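Local coordinates for phosphoserine aminotransferase (Bacillus alcalophilus, PDB 1W23), which catalyses the reversible, pyridoxal-phosphate-dependent transamination between phosphoserine and 2-oxoglutarate that yields 3-phosphohydroxypyruvate and glutamate, a step of serine biosynthesis, at residues 15-20 with 251-256; 195-200 with 337-342; 50-55 with 246-251; 44-49 with 242-247. One frame throughout, in Å; residues are numbered along the deposited sequence. Where two conformers were deposited one is given.

Interaction 1: 15-20 with 251-256; sequences PKPALE and LDWIKD. With MG (magnesium ion), chain D.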
loop_
_atom_site.group_PDB
_atom_site.type_symbol
_atom_site.label_atom_id
_atom_site.label_comp_id
_atom_site.label_asym_id
_atom_site.label_seq_id
_atom_site.Cartn_x
_atom_site.Cartn_y
_atom_site.Cartn_z
ATOM N N PRO A 15 16.414 -5.736 9.062
ATOM C CA PRO A 15 17.341 -6.759 9.540
ATOM C C PRO A 15 17.716 -7.660 8.379
ATOM O O PRO A 15 16.861 -8.208 7.697
ATOM C CB PRO A 15 16.589 -7.456 10.636
ATOM C CG PRO A 15 15.141 -7.124 10.425
ATOM C CD PRO A 15 15.060 -5.909 9.602
ATOM N N LYS A 16 19.022 -7.834 8.157
ATOM C CA LYS A 16 19.462 -8.660 7.011
ATOM C C LYS A 16 18.811 -10.060 7.008
ATOM O O LYS A 16 18.448 -10.494 5.930
ATOM C CB LYS A 16 20.971 -8.749 6.997
ATOM C CG LYS A 16 21.527 -9.362 5.743
ATOM C CD LYS A 16 21.394 -8.455 4.535
ATOM C CE LYS A 16 22.472 -7.381 4.586
ATOM N NZ LYS A 16 22.530 -6.579 3.324
ATOM N N PRO A 17 18.630 -10.753 8.130
ATOM C CA PRO A 17 18.019 -12.095 8.018
ATOM C C PRO A 17 16.640 -12.057 7.406
ATOM O O PRO A 17 16.247 -13.030 6.738
ATOM C CB PRO A 17 17.996 -12.627 9.448
ATOM C CG PRO A 17 18.910 -11.771 10.183
ATOM C CD PRO A 17 19.144 -10.491 9.493
ATOM N N ALA A 18 15.861 -10.995 7.613
ATOM C CA ALA A 18 14.506 -10.926 7.045
ATOM C C ALA A 18 14.583 -10.816 5.512
ATOM O O ALA A 18 13.758 -11.378 4.783
ATOM C CB ALA A 18 13.750 -9.767 7.649
ATOM N N LEU A 19 15.560 -10.040 5.033
ATOM C CA LEU A 19 15.794 -9.869 3.602
ATOM C C LEU A 19 16.379 -11.129 2.993
ATOM O O LEU A 19 15.996 -11.489 1.859
ATOM C CB LEU A 19 16.692 -8.649 3.326
ATOM C CG LEU A 19 15.997 -7.284 3.484
ATOM C CD1 LEU A 19 17.068 -6.197 3.575
ATOM C CD2 LEU A 19 15.059 -7.022 2.340
ATOM N N GLU A 20 17.338 -11.770 3.642
ATOM C CA GLU A 20 17.916 -13.000 3.120
ATOM C C GLU A 20 16.879 -14.093 3.015
ATOM O O GLU A 20 16.856 -14.827 2.037
ATOM C CB GLU A 20 19.094 -13.420 3.983
ATOM C CG GLU A 20 20.322 -12.534 3.859
ATOM C CD GLU A 20 21.378 -12.657 4.909
ATOM O OE1 GLU A 20 21.042 -13.038 6.043
ATOM O OE2 GLU A 20 22.551 -12.316 4.658
ATOM N N LEU A 251 9.275 -9.175 12.340
ATOM C CA LEU A 251 8.821 -9.521 13.691
ATOM C C LEU A 251 9.460 -10.833 14.170
ATOM O O LEU A 251 9.793 -10.970 15.355
ATOM C CB LEU A 251 7.295 -9.625 13.739
ATOM C CG LEU A 251 6.520 -8.348 13.428
ATOM C CD1 LEU A 251 5.050 -8.682 13.220
ATOM C CD2 LEU A 251 6.686 -7.369 14.566
ATOM N N ASP A 252 9.631 -11.798 13.295
ATOM C CA ASP A 252 10.328 -13.055 13.667
ATOM C C ASP A 252 11.747 -12.727 14.134
ATOM O O ASP A 252 12.212 -13.337 15.118
ATOM C CB ASP A 252 10.374 -14.033 12.506
ATOM C CG ASP A 252 9.305 -15.100 12.476
ATOM O OD1 ASP A 252 8.880 -15.534 13.568
ATOM O OD2 ASP A 252 8.931 -15.498 11.357
ATOM N N TRP A 253 12.428 -11.821 13.486
ATOM C CA TRP A 253 13.785 -11.417 13.902
ATOM C C TRP A 253 13.746 -10.712 15.244
ATOM O O TRP A 253 14.584 -11.012 16.128
ATOM C CB TRP A 253 14.397 -10.537 12.794
ATOM C CG TRP A 253 15.649 -9.878 13.211
ATOM C CD1 TRP A 253 16.902 -10.413 13.209
ATOM C CD2 TRP A 253 15.787 -8.534 13.696
ATOM N NE1 TRP A 253 17.825 -9.498 13.665
ATOM C CE2 TRP A 253 17.160 -8.323 13.969
ATOM C CE3 TRP A 253 14.932 -7.459 13.925
ATOM C CZ2 TRP A 253 17.677 -7.124 14.454
ATOM C CZ3 TRP A 253 15.427 -6.270 14.407
ATOM C CH2 TRP A 253 16.784 -6.113 14.666
ATOM N N ILE A 254 12.817 -9.792 15.490
ATOM C CA ILE A 254 12.720 -9.158 16.788
ATOM C C ILE A 254 12.573 -10.206 17.876
ATOM O O ILE A 254 13.200 -10.139 18.932
ATOM C CB ILE A 254 11.598 -8.097 16.839
ATOM C CG1 ILE A 254 11.828 -6.968 15.816
ATOM C CG2 ILE A 254 11.470 -7.523 18.240
ATOM C CD1 ILE A 254 10.668 -5.978 15.722
ATOM N N LYS A 255 11.655 -11.159 17.647
ATOM C CA LYS A 255 11.429 -12.218 18.625
ATOM C C LYS A 255 12.700 -13.020 18.836
ATOM O O LYS A 255 13.054 -13.321 20.001
ATOM C CB LYS A 255 10.262 -13.122 18.133
ATOM C CG LYS A 255 10.029 -14.308 19.085
ATOM C CD LYS A 255 8.774 -15.077 18.754
ATOM C CE LYS A 255 8.613 -16.312 19.604
ATOM N NZ LYS A 255 7.301 -16.975 19.321
ATOM N N ASP A 256 13.394 -13.413 17.777
ATOM C CA ASP A 256 14.597 -14.253 17.890
ATOM C C ASP A 256 15.649 -13.580 18.741
ATOM O O ASP A 256 16.380 -14.256 19.463
ATOM C CB ASP A 256 15.128 -14.530 16.485
ATOM C CG ASP A 256 14.292 -15.536 15.677
ATOM O OD1 ASP A 256 13.394 -16.164 16.258
ATOM O OD2 ASP A 256 14.575 -15.627 14.465
HETATM MG MG MG D . 12.056 -17.506 15.701
HETATM O O HOH W 1 10.745 -15.869 15.586
HETATM O O HOH W 2 12.609 -17.214 13.797
HETATM O O HOH W 3 11.615 -17.795 17.730
HETATM O O HOH W 4 10.536 -18.767 15.140
#

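Interaction 2: 195-200 with 337-342; sequences QKNLGP and IYNAVP. With PLP (pyridoxal-5'-phosphate), chain J.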
loop_
_atom_site.group_PDB
_atom_site.type_symbol
_atom_site.label_atom_id
_atom_site.label_comp_id
_atom_site.label_asym_id
_atom_site.label_seq_id
_atom_site.Cartn_x
_atom_site.Cartn_y
_atom_site.Cartn_z
ATOM N N GLN A 195 7.374 1.330 7.908
ATOM C CA GLN A 195 8.690 1.548 7.274
ATOM C C GLN A 195 9.759 2.182 8.145
ATOM O O GLN A 195 10.773 2.661 7.628
ATOM C CB GLN A 195 8.509 2.371 6.018
ATOM C CG GLN A 195 8.039 3.801 6.244
ATOM C CD GLN A 195 6.519 4.014 6.215
ATOM O OE1 GLN A 195 5.737 3.066 6.291
ATOM N NE2 GLN A 195 6.104 5.290 6.095
ATOM N N LYS A 196 9.660 2.162 9.463
ATOM C CA LYS A 196 10.755 2.590 10.390
ATOM C C LYS A 196 11.217 1.412 11.221
ATOM O O LYS A 196 12.430 1.145 11.148
ATOM C CB LYS A 196 10.269 3.794 11.193
ATOM C CG LYS A 196 10.308 5.111 10.486
ATOM C CD LYS A 196 9.058 5.988 10.366
ATOM C CE LYS A 196 9.204 7.079 9.336
ATOM N NZ LYS A 196 8.104 8.188 9.280
ATOM N N ASN A 197 10.405 0.711 11.987
ATOM C CA ASN A 197 10.787 -0.395 12.842
ATOM C C ASN A 197 10.160 -1.729 12.546
ATOM O O ASN A 197 10.514 -2.720 13.223
ATOM C CB ASN A 197 10.385 -0.108 14.291
ATOM C CG ASN A 197 11.480 0.519 15.027
ATOM O OD1 ASN A 197 12.657 0.537 14.662
ATOM N ND2 ASN A 197 11.007 0.909 16.174
ATOM N N LEU A 198 9.247 -1.737 11.541
ATOM C CA LEU A 198 8.562 -2.988 11.365
ATOM C C LEU A 198 8.738 -3.653 10.028
ATOM O O LEU A 198 8.468 -4.841 9.920
ATOM C CB LEU A 198 7.095 -2.805 11.661
ATOM C CG LEU A 198 6.759 -2.269 13.042
ATOM C CD1 LEU A 198 5.240 -2.151 13.176
ATOM C CD2 LEU A 198 7.357 -3.152 14.128
ATOM N N GLY A 199 9.160 -2.924 9.018
ATOM C CA GLY A 199 8.979 -3.649 7.731
ATOM C C GLY A 199 9.171 -2.559 6.669
ATOM O O GLY A 199 9.490 -1.412 6.933
ATOM N N PRO A 200 8.886 -2.930 5.501
ATOM C CA PRO A 200 8.926 -1.971 4.405
ATOM C C PRO A 200 7.612 -1.162 4.377
ATOM O O PRO A 200 6.684 -1.300 5.065
ATOM C CB PRO A 200 9.162 -2.821 3.141
ATOM C CG PRO A 200 8.386 -4.072 3.451
ATOM C CD PRO A 200 8.755 -4.310 4.907
ATOM N N ILE A 337 18.288 5.724 13.932
ATOM C CA ILE A 337 18.863 4.550 14.563
ATOM C C ILE A 337 17.768 3.603 15.052
ATOM O O ILE A 337 17.713 3.150 16.174
ATOM C CB ILE A 337 19.863 4.962 15.679
ATOM C CG1 ILE A 337 19.268 5.941 16.687
ATOM C CG2 ILE A 337 21.133 5.501 15.057
ATOM C CD1 ILE A 337 20.152 6.142 17.920
ATOM N N TYR A 338 16.843 3.297 14.133
ATOM C CA TYR A 338 15.775 2.349 14.358
ATOM C C TYR A 338 16.309 0.981 14.709
ATOM O O TYR A 338 17.519 0.719 14.610
ATOM C CB TYR A 338 14.920 2.286 13.083
ATOM C CG TYR A 338 14.359 3.628 12.657
ATOM C CD1 TYR A 338 14.544 4.095 11.367
ATOM C CD2 TYR A 338 13.642 4.442 13.492
ATOM C CE1 TYR A 338 14.045 5.287 10.945
ATOM C CE2 TYR A 338 13.114 5.637 13.088
ATOM C CZ TYR A 338 13.303 6.064 11.797
ATOM O OH TYR A 338 12.782 7.301 11.423
ATOM N N ASN A 339 15.422 0.068 15.076
ATOM C CA ASN A 339 15.816 -1.246 15.620
ATOM C C ASN A 339 16.915 -1.941 14.802
ATOM O O ASN A 339 17.842 -2.494 15.399
ATOM C CB ASN A 339 14.611 -2.169 15.589
ATOM C CG ASN A 339 13.548 -1.913 16.646
ATOM O OD1 ASN A 339 13.724 -1.106 17.553
ATOM N ND2 ASN A 339 12.426 -2.632 16.543
ATOM N N ALA A 340 16.783 -1.949 13.480
ATOM C CA ALA A 340 17.687 -2.751 12.650
ATOM C C ALA A 340 19.002 -2.079 12.305
ATOM O O ALA A 340 19.862 -2.732 11.703
ATOM C CB ALA A 340 16.985 -3.200 11.392
ATOM N N VAL A 341 19.207 -0.830 12.656
ATOM C CA VAL A 341 20.498 -0.209 12.386
ATOM C C VAL A 341 21.549 -0.879 13.253
ATOM O O VAL A 341 21.397 -0.916 14.486
ATOM C CB VAL A 341 20.435 1.320 12.600
ATOM C CG1 VAL A 341 21.810 1.935 12.480
ATOM C CG2 VAL A 341 19.438 1.968 11.643
ATOM N N PRO A 342 22.623 -1.439 12.688
ATOM C CA PRO A 342 23.593 -2.187 13.513
ATOM C C PRO A 342 24.430 -1.270 14.369
ATOM O O PRO A 342 24.733 -0.131 14.009
ATOM C CB PRO A 342 24.434 -2.939 12.482
ATOM C CG PRO A 342 24.412 -2.013 11.327
ATOM C CD PRO A 342 22.985 -1.468 11.247
HETATM N N1 PLP J . 4.083 10.117 11.595
HETATM C C2 PLP J . 5.415 9.977 11.947
HETATM C C2A PLP J . 5.740 10.099 13.389
HETATM C C3 PLP J . 6.362 9.724 10.967
HETATM O O3 PLP J . 7.623 9.567 11.304
HETATM C C4 PLP J . 5.958 9.630 9.585
HETATM C C4A PLP J . 6.978 9.289 8.558
HETATM C C5 PLP J . 4.594 9.765 9.277
HETATM C C6 PLP J . 3.692 10.032 10.295
HETATM C C5A PLP J . 4.073 9.713 7.870
HETATM O O4P PLP J . 3.979 8.300 7.456
HETATM P P PLP J . 3.515 7.954 5.930
HETATM O O1P PLP J . 4.544 8.553 5.022
HETATM O O2P PLP J . 2.141 8.577 5.735
HETATM O O3P PLP J . 3.465 6.435 5.976
HETATM O O HOH W 5 14.498 -0.982 11.962
#

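Interaction 3: 50-55 with 246-251; sequences HEQAQN and MLRNVL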
loop_
_atom_site.group_PDB
_atom_site.type_symbol
_atom_site.label_atom_id
_atom_site.label_comp_id
_atom_site.label_asym_id
_atom_site.label_seq_id
_atom_site.Cartn_x
_atom_site.Cartn_y
_atom_site.Cartn_z
ATOM N N HIS A 50 -0.435 -13.891 7.291
ATOM C CA HIS A 50 -1.257 -12.813 7.815
ATOM C C HIS A 50 -1.478 -13.034 9.295
ATOM O O HIS A 50 -1.339 -12.137 10.137
ATOM C CB HIS A 50 -2.522 -12.707 6.971
ATOM C CG HIS A 50 -3.422 -11.507 7.013
ATOM N ND1 HIS A 50 -3.243 -10.356 6.277
ATOM C CD2 HIS A 50 -4.584 -11.323 7.705
ATOM C CE1 HIS A 50 -4.230 -9.506 6.519
ATOM N NE2 HIS A 50 -5.068 -10.068 7.389
ATOM N N GLU A 51 -1.898 -14.245 9.649
ATOM C CA GLU A 51 -2.174 -14.612 11.029
ATOM C C GLU A 51 -0.901 -14.589 11.897
ATOM O O GLU A 51 -0.937 -14.115 13.040
ATOM C CB GLU A 51 -2.804 -15.985 11.078
ATOM C CG GLU A 51 -2.762 -16.762 12.369
ATOM C CD GLU A 51 -3.562 -18.044 12.276
ATOM O OE1 GLU A 51 -4.721 -18.004 12.726
ATOM O OE2 GLU A 51 -3.075 -19.084 11.764
ATOM N N GLN A 52 0.213 -15.104 11.355
ATOM C CA GLN A 52 1.441 -15.096 12.122
ATOM C C GLN A 52 1.932 -13.684 12.414
ATOM O O GLN A 52 2.430 -13.401 13.504
ATOM C CB GLN A 52 2.572 -15.811 11.386
ATOM C CG GLN A 52 2.605 -17.314 11.489
ATOM C CD GLN A 52 3.762 -17.957 10.727
ATOM O OE1 GLN A 52 4.704 -17.270 10.345
ATOM N NE2 GLN A 52 3.663 -19.274 10.531
ATOM N N ALA A 53 1.783 -12.794 11.417
ATOM C CA ALA A 53 2.202 -11.386 11.669
ATOM C C ALA A 53 1.422 -10.808 12.827
ATOM O O ALA A 53 1.975 -10.127 13.720
ATOM C CB ALA A 53 1.979 -10.530 10.409
ATOM N N GLN A 54 0.105 -11.031 12.863
ATOM C CA GLN A 54 -0.703 -10.591 14.009
ATOM C C GLN A 54 -0.248 -11.244 15.297
ATOM O O GLN A 54 -0.104 -10.554 16.328
ATOM C CB GLN A 54 -2.189 -10.855 13.727
ATOM C CG GLN A 54 -2.740 -10.080 12.553
ATOM C CD GLN A 54 -4.222 -10.221 12.312
ATOM O OE1 GLN A 54 -4.737 -10.477 11.213
ATOM N NE2 GLN A 54 -5.062 -10.075 13.334
ATOM N N ASN A 55 -0.079 -12.569 15.281
ATOM C CA ASN A 55 0.261 -13.278 16.525
ATOM C C ASN A 55 1.628 -12.851 17.062
ATOM O O ASN A 55 1.797 -12.758 18.285
ATOM C CB ASN A 55 0.188 -14.784 16.268
ATOM C CG ASN A 55 -1.278 -15.220 16.117
ATOM O OD1 ASN A 55 -2.232 -14.525 16.437
ATOM N ND2 ASN A 55 -1.439 -16.433 15.599
ATOM N N MET A 246 6.814 -9.260 4.650
ATOM C CA MET A 246 8.087 -8.726 5.155
ATOM C C MET A 246 7.960 -8.307 6.605
ATOM O O MET A 246 8.912 -8.505 7.394
ATOM C CB MET A 246 8.561 -7.565 4.279
ATOM C CG MET A 246 9.106 -7.994 2.945
ATOM S SD MET A 246 10.537 -9.049 3.012
ATOM C CE MET A 246 11.661 -8.156 4.032
ATOM N N LEU A 247 6.844 -7.692 7.007
ATOM C CA LEU A 247 6.562 -7.372 8.382
ATOM C C LEU A 247 6.656 -8.641 9.252
ATOM O O LEU A 247 7.312 -8.631 10.307
ATOM C CB LEU A 247 5.172 -6.725 8.481
ATOM C CG LEU A 247 4.576 -6.548 9.890
ATOM C CD1 LEU A 247 5.298 -5.640 10.757
ATOM C CD2 LEU A 247 3.097 -6.167 9.729
ATOM N N ARG A 248 6.023 -9.737 8.827
ATOM C CA ARG A 248 6.140 -10.984 9.548
ATOM C C ARG A 248 7.608 -11.340 9.732
ATOM O O ARG A 248 8.038 -11.711 10.840
ATOM C CB ARG A 248 5.321 -12.057 8.793
ATOM C CG ARG A 248 5.123 -13.384 9.548
ATOM C CD ARG A 248 6.359 -14.298 9.682
ATOM N NE ARG A 248 6.974 -14.571 8.358
ATOM C CZ ARG A 248 6.611 -15.574 7.599
ATOM N NH1 ARG A 248 5.702 -16.474 7.975
ATOM N NH2 ARG A 248 7.182 -15.701 6.377
ATOM N N ASN A 249 8.386 -11.322 8.636
ATOM C CA ASN A 249 9.803 -11.682 8.739
ATOM C C ASN A 249 10.547 -10.787 9.715
ATOM O O ASN A 249 11.410 -11.300 10.494
ATOM C CB ASN A 249 10.468 -11.614 7.371
ATOM C CG ASN A 249 10.078 -12.711 6.424
ATOM O OD1 ASN A 249 9.195 -13.540 6.693
ATOM N ND2 ASN A 249 10.824 -12.762 5.306
ATOM N N VAL A 250 10.302 -9.499 9.732
ATOM C CA VAL A 250 10.965 -8.587 10.692
ATOM C C VAL A 250 10.565 -8.922 12.105
ATOM O O VAL A 250 11.408 -8.967 13.010
ATOM C CB VAL A 250 10.664 -7.121 10.320
ATOM C CG1 VAL A 250 11.179 -6.196 11.434
ATOM C CG2 VAL A 250 11.310 -6.770 8.996
ATOM N N LEU A 251 9.275 -9.175 12.340
ATOM C CA LEU A 251 8.821 -9.521 13.691
ATOM C C LEU A 251 9.460 -10.833 14.170
ATOM O O LEU A 251 9.793 -10.970 15.355
ATOM C CB LEU A 251 7.295 -9.625 13.739
ATOM C CG LEU A 251 6.520 -8.348 13.428
ATOM C CD1 LEU A 251 5.050 -8.682 13.220
ATOM C CD2 LEU A 251 6.686 -7.369 14.566
#

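Interaction 4: 44-49 with 242-247; sequences QSYEEV and FSIYML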
loop_
_atom_site.group_PDB
_atom_site.type_symbol
_atom_site.label_atom_id
_atom_site.label_comp_id
_atom_site.label_asym_id
_atom_site.label_seq_id
_atom_site.Cartn_x
_atom_site.Cartn_y
_atom_site.Cartn_z
ATOM N N GLN A 44 -4.190 -20.723 1.736
ATOM C CA GLN A 44 -3.673 -21.159 3.045
ATOM C C GLN A 44 -2.291 -20.546 3.301
ATOM O O GLN A 44 -2.025 -20.147 4.435
ATOM C CB GLN A 44 -3.551 -22.693 3.108
ATOM C CG GLN A 44 -3.099 -23.156 4.462
ATOM C CD GLN A 44 -3.709 -24.517 4.760
ATOM O OE1 GLN A 44 -4.789 -24.869 4.267
ATOM N NE2 GLN A 44 -2.912 -25.205 5.583
ATOM N N SER A 45 -1.418 -20.503 2.292
ATOM C CA SER A 45 -0.067 -20.030 2.550
ATOM C C SER A 45 -0.063 -18.552 2.989
ATOM O O SER A 45 0.679 -18.226 3.934
ATOM C CB SER A 45 0.781 -20.202 1.301
ATOM O OG SER A 45 1.110 -21.593 1.041
ATOM N N TYR A 46 -0.870 -17.734 2.300
ATOM C CA TYR A 46 -0.912 -16.306 2.657
ATOM C C TYR A 46 -1.639 -16.149 4.004
ATOM O O TYR A 46 -1.227 -15.365 4.859
ATOM C CB TYR A 46 -1.469 -15.374 1.523
ATOM C CG TYR A 46 -1.449 -13.998 2.164
ATOM C CD1 TYR A 46 -0.253 -13.296 2.265
ATOM C CD2 TYR A 46 -2.610 -13.387 2.697
ATOM C CE1 TYR A 46 -0.228 -12.024 2.864
ATOM C CE2 TYR A 46 -2.563 -12.150 3.296
ATOM C CZ TYR A 46 -1.363 -11.477 3.371
ATOM O OH TYR A 46 -1.293 -10.221 3.975
ATOM N N GLU A 47 -2.766 -16.862 4.226
ATOM C CA GLU A 47 -3.498 -16.722 5.481
ATOM C C GLU A 47 -2.621 -17.027 6.668
ATOM O O GLU A 47 -2.727 -16.387 7.720
ATOM C CB GLU A 47 -4.772 -17.592 5.463
ATOM C CG GLU A 47 -5.881 -16.998 4.519
ATOM C CD GLU A 47 -7.113 -17.866 4.360
ATOM O OE1 GLU A 47 -8.126 -17.339 3.832
ATOM O OE2 GLU A 47 -7.039 -19.079 4.763
ATOM N N GLU A 48 -1.738 -18.019 6.541
ATOM C CA GLU A 48 -0.812 -18.326 7.619
ATOM C C GLU A 48 0.144 -17.146 7.899
ATOM O O GLU A 48 0.411 -16.859 9.082
ATOM C CB GLU A 48 0.055 -19.571 7.298
ATOM C CG GLU A 48 -0.633 -20.880 7.299
ATOM C CD GLU A 48 0.279 -22.039 6.838
ATOM O OE1 GLU A 48 1.467 -21.831 6.479
ATOM O OE2 GLU A 48 -0.275 -23.193 6.846
ATOM N N VAL A 49 0.659 -16.493 6.869
ATOM C CA VAL A 49 1.525 -15.336 7.061
ATOM C C VAL A 49 0.778 -14.179 7.750
ATOM O O VAL A 49 1.298 -13.570 8.690
ATOM C CB VAL A 49 2.048 -14.872 5.688
ATOM C CG1 VAL A 49 2.744 -13.510 5.811
ATOM C CG2 VAL A 49 2.979 -15.894 5.059
ATOM N N PHE A 242 2.941 -8.601 0.074
ATOM C CA PHE A 242 4.408 -8.681 0.240
ATOM C C PHE A 242 4.848 -7.821 1.427
ATOM O O PHE A 242 5.734 -8.241 2.210
ATOM C CB PHE A 242 5.162 -8.320 -1.027
ATOM C CG PHE A 242 6.650 -8.662 -0.915
ATOM C CD1 PHE A 242 7.057 -9.986 -0.926
ATOM C CD2 PHE A 242 7.602 -7.690 -0.804
ATOM C CE1 PHE A 242 8.385 -10.302 -0.808
ATOM C CE2 PHE A 242 8.951 -8.016 -0.684
ATOM C CZ PHE A 242 9.358 -9.346 -0.714
ATOM N N SER A 243 4.258 -6.663 1.615
ATOM C CA SER A 243 4.611 -5.826 2.785
ATOM C C SER A 243 4.259 -6.540 4.083
ATOM O O SER A 243 5.059 -6.458 5.055
ATOM C CB SER A 243 3.945 -4.462 2.712
ATOM O OG SER A 243 4.410 -3.718 1.623
ATOM N N ILE A 244 3.119 -7.195 4.162
ATOM C CA ILE A 244 2.744 -7.917 5.385
ATOM C C ILE A 244 3.643 -9.117 5.599
ATOM O O ILE A 244 4.043 -9.421 6.752
ATOM C CB ILE A 244 1.234 -8.265 5.352
ATOM C CG1 ILE A 244 0.401 -6.981 5.450
ATOM C CG2 ILE A 244 0.881 -9.259 6.441
ATOM C CD1 ILE A 244 -1.044 -7.102 4.997
ATOM N N TYR A 245 4.023 -9.819 4.539
ATOM C CA TYR A 245 4.993 -10.918 4.647
ATOM C C TYR A 245 6.315 -10.391 5.160
ATOM O O TYR A 245 6.932 -11.008 6.070
ATOM C CB TYR A 245 5.129 -11.539 3.228
ATOM C CG TYR A 245 6.384 -12.338 3.067
ATOM C CD1 TYR A 245 6.491 -13.660 3.493
ATOM C CD2 TYR A 245 7.522 -11.785 2.481
ATOM C CE1 TYR A 245 7.665 -14.374 3.328
ATOM C CE2 TYR A 245 8.685 -12.480 2.350
ATOM C CZ TYR A 245 8.748 -13.801 2.782
ATOM O OH TYR A 245 9.952 -14.454 2.639
ATOM N N MET A 246 6.814 -9.260 4.650
ATOM C CA MET A 246 8.087 -8.726 5.155
ATOM C C MET A 246 7.960 -8.307 6.605
ATOM O O MET A 246 8.912 -8.505 7.394
ATOM C CB MET A 246 8.561 -7.565 4.279
ATOM C CG MET A 246 9.106 -7.994 2.945
ATOM S SD MET A 246 10.537 -9.049 3.012
ATOM C CE MET A 246 11.661 -8.156 4.032
ATOM N N LEU A 247 6.844 -7.692 7.007
ATOM C CA LEU A 247 6.562 -7.372 8.382
ATOM C C LEU A 247 6.656 -8.641 9.252
ATOM O O LEU A 247 7.312 -8.631 10.307
ATOM C CB LEU A 247 5.172 -6.725 8.481
ATOM C CG LEU A 247 4.576 -6.548 9.890
ATOM C CD1 LEU A 247 5.298 -5.640 10.757
ATOM C CD2 LEU A 247 3.097 -6.167 9.729
#

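Interaction 1: 15-20 with 251-256
The indole of Trp253 carries the Pro15 ring on one face: Pro15 CB stands 3.5 Å from the centroid of the five-membered ring, close to its normal, in a CH-pi contact. The same Pro15 CB comes within 3.3 Å of the Trp253 bridge atom CD2. Pro15 CG reaches the CE3 side of the six-membered ring, 3.5 Å from Trp253 CE3. Pro17 approaches the same indole obliquely, its CG 3.9 Å from Trp253 CD1. A chi1 of 169° swings the indole opposite the backbone N of Trp253 and out from helix 241-256 toward these prolines. Pro15 is also packed against Val250 and Ala340. One turn beyond Trp253, Asp256 OD1 binds a magnesium ion at 2.0 Å, together with four waters; one of these also donates to Asp252 O and Asp252 OD1. The salt bridge from Asp252 to Arg21 gives the two helices a polar link beside the apolar one. Pro15 is the N-cap residue of helix 16-24, and this proline–tryptophan CH-pi contact joins the helix start to the C-terminal turn of helix 241-256.

Interaction 2: 195-200 with 337-342
Tyr338, Asn197 and Lys196 bury the most surface here. The aliphatic part of Lys196 runs alongside the Tyr338 side chain, with Lys196 CB over one ring face, 3.9 Å from the centroid and 12° off the normal. Farther along, Lys196 CG comes to 3.4 Å from Tyr338 CZ. A bend at chi2 then carries the lysine away from the tyrosine to the cofactor, where NZ is covalently joined to C4A of pyridoxal phosphate. The Tyr338 hydroxyl is hydrogen-bonded to Ala9 O and Asn298 ND2, which tie down the far end of the ring.

Asn197 OD1 accepts a nearly straight bond from Asn339 N, 2.8 Å long with an angle of 174° at the hydrogen; the donor is tilted somewhat from the carbonyl plane. The amides of Asn197 and Asn339 are stacked, their planes 18° apart, and their ND2 groups bond to Ile177 O and Leu178 O, respectively. A water bridges Lys196 O and Ala340 N. Gln195 NE2 reaches phosphate oxygen O3P at 2.9 Å. The type I turn from Tyr338 to Val341 thus meets the loop of the lysine that carries the cofactor, as a Schiff base in class-V aminotransferases.

Interaction 3: 50-55 with 246-251
The segments 50-55 and 246-251 cross at 41° with their axes 8.8 Å apart, and the CA atoms of Ala53 and Arg248 approach to 4.5 Å. The small methyl of Ala53 permits this closeness; its CB lies 4.0 Å from Arg248 CB. Arg248 leaves its helix with CG trans to the main-chain nitrogen (chi1 -169°) and bends at chi2 and chi3, which turns its guanidinium round the flank of its own helix to Asn249. There NE and NH2 both donate to Asn249 OD1, each at 3.0 Å, a side-on grip on a single oxygen lying in the guanidinium plane. This two-nitrogen grip restrains the rotation of the group. In the conformer given for Gln52, NH1 of Arg248 adds a second link, across the interface to Gln52 OE1 at 2.7 Å; that oxygen, too, lies near the guanidinium plane, but the donor stands above the amide's carbonyl plane. Farther along, Leu251 CD1 packs 3.4 Å from the backbone oxygen Ala53 O. On the neighbouring elements, Ala53 and Leu247 rest on Phe71 of strand 67-72, Asn249 ND2 bonds to Ala18 O of helix 16-24, and Leu251 reaches Leu56 and Leu57 in the next turn of helix 44-61.

Interaction 4: 44-49 with 242-247
Helix 44-61 begins its packing against helix 241-256 here, through Tyr46 on Ile244 and Val49 on Tyr245. The Tyr46 side chain meets Ile244 at about a right angle, and its hydroxyl does the touching: Tyr46 OH lies 3.3 Å from Ile244 CD1 and 3.4 Å from Ile244 CG2, the ends of both isoleucine branches. The polar partner of that hydroxyl is His50 ND1, one turn farther along its own helix. This is a helix-helix crossing within the class-V aminotransferase chain, with 52° between the directions of the segments and 10.3 Å between their axes. Val49 turns CG1 anti to its backbone N (chi1 169°), which brings this methyl close to the Tyr245 backbone, 3.6 Å from CA. The same Val49 CG1 is 4.0 Å from Tyr245 CB, near the plane of the phenol ring and at its edge. Beyond the contact, the Tyr245 hydroxyl bonds to Glu25 OE1 and its ring meets that of Phe29, while Phe242 stacks on Phe242 of the second subunit.

Helix 241-256 is common to interactions 1, 3 and 4. Interactions 3 and 4 are successive stations of its packing on helix 44-61, with about 7 Å between their centres: the earlier turns meet through a phenol and aliphatic groups, the later ones add an arginine's polar contacts. Interaction 1 joins the C-terminal end of the helix to helix 16-24; it is only partly buried and relies on proline against indole, beside a hydrated magnesium ion. Interaction 2, fully buried and nearest the chain centre, instead joins two loops by amide bonding and lysine–tyrosine packing at the cofactor. It nonetheless touches the shared helix, Leu198 O packing on Val250 and Leu247, and Pro200 on Met246.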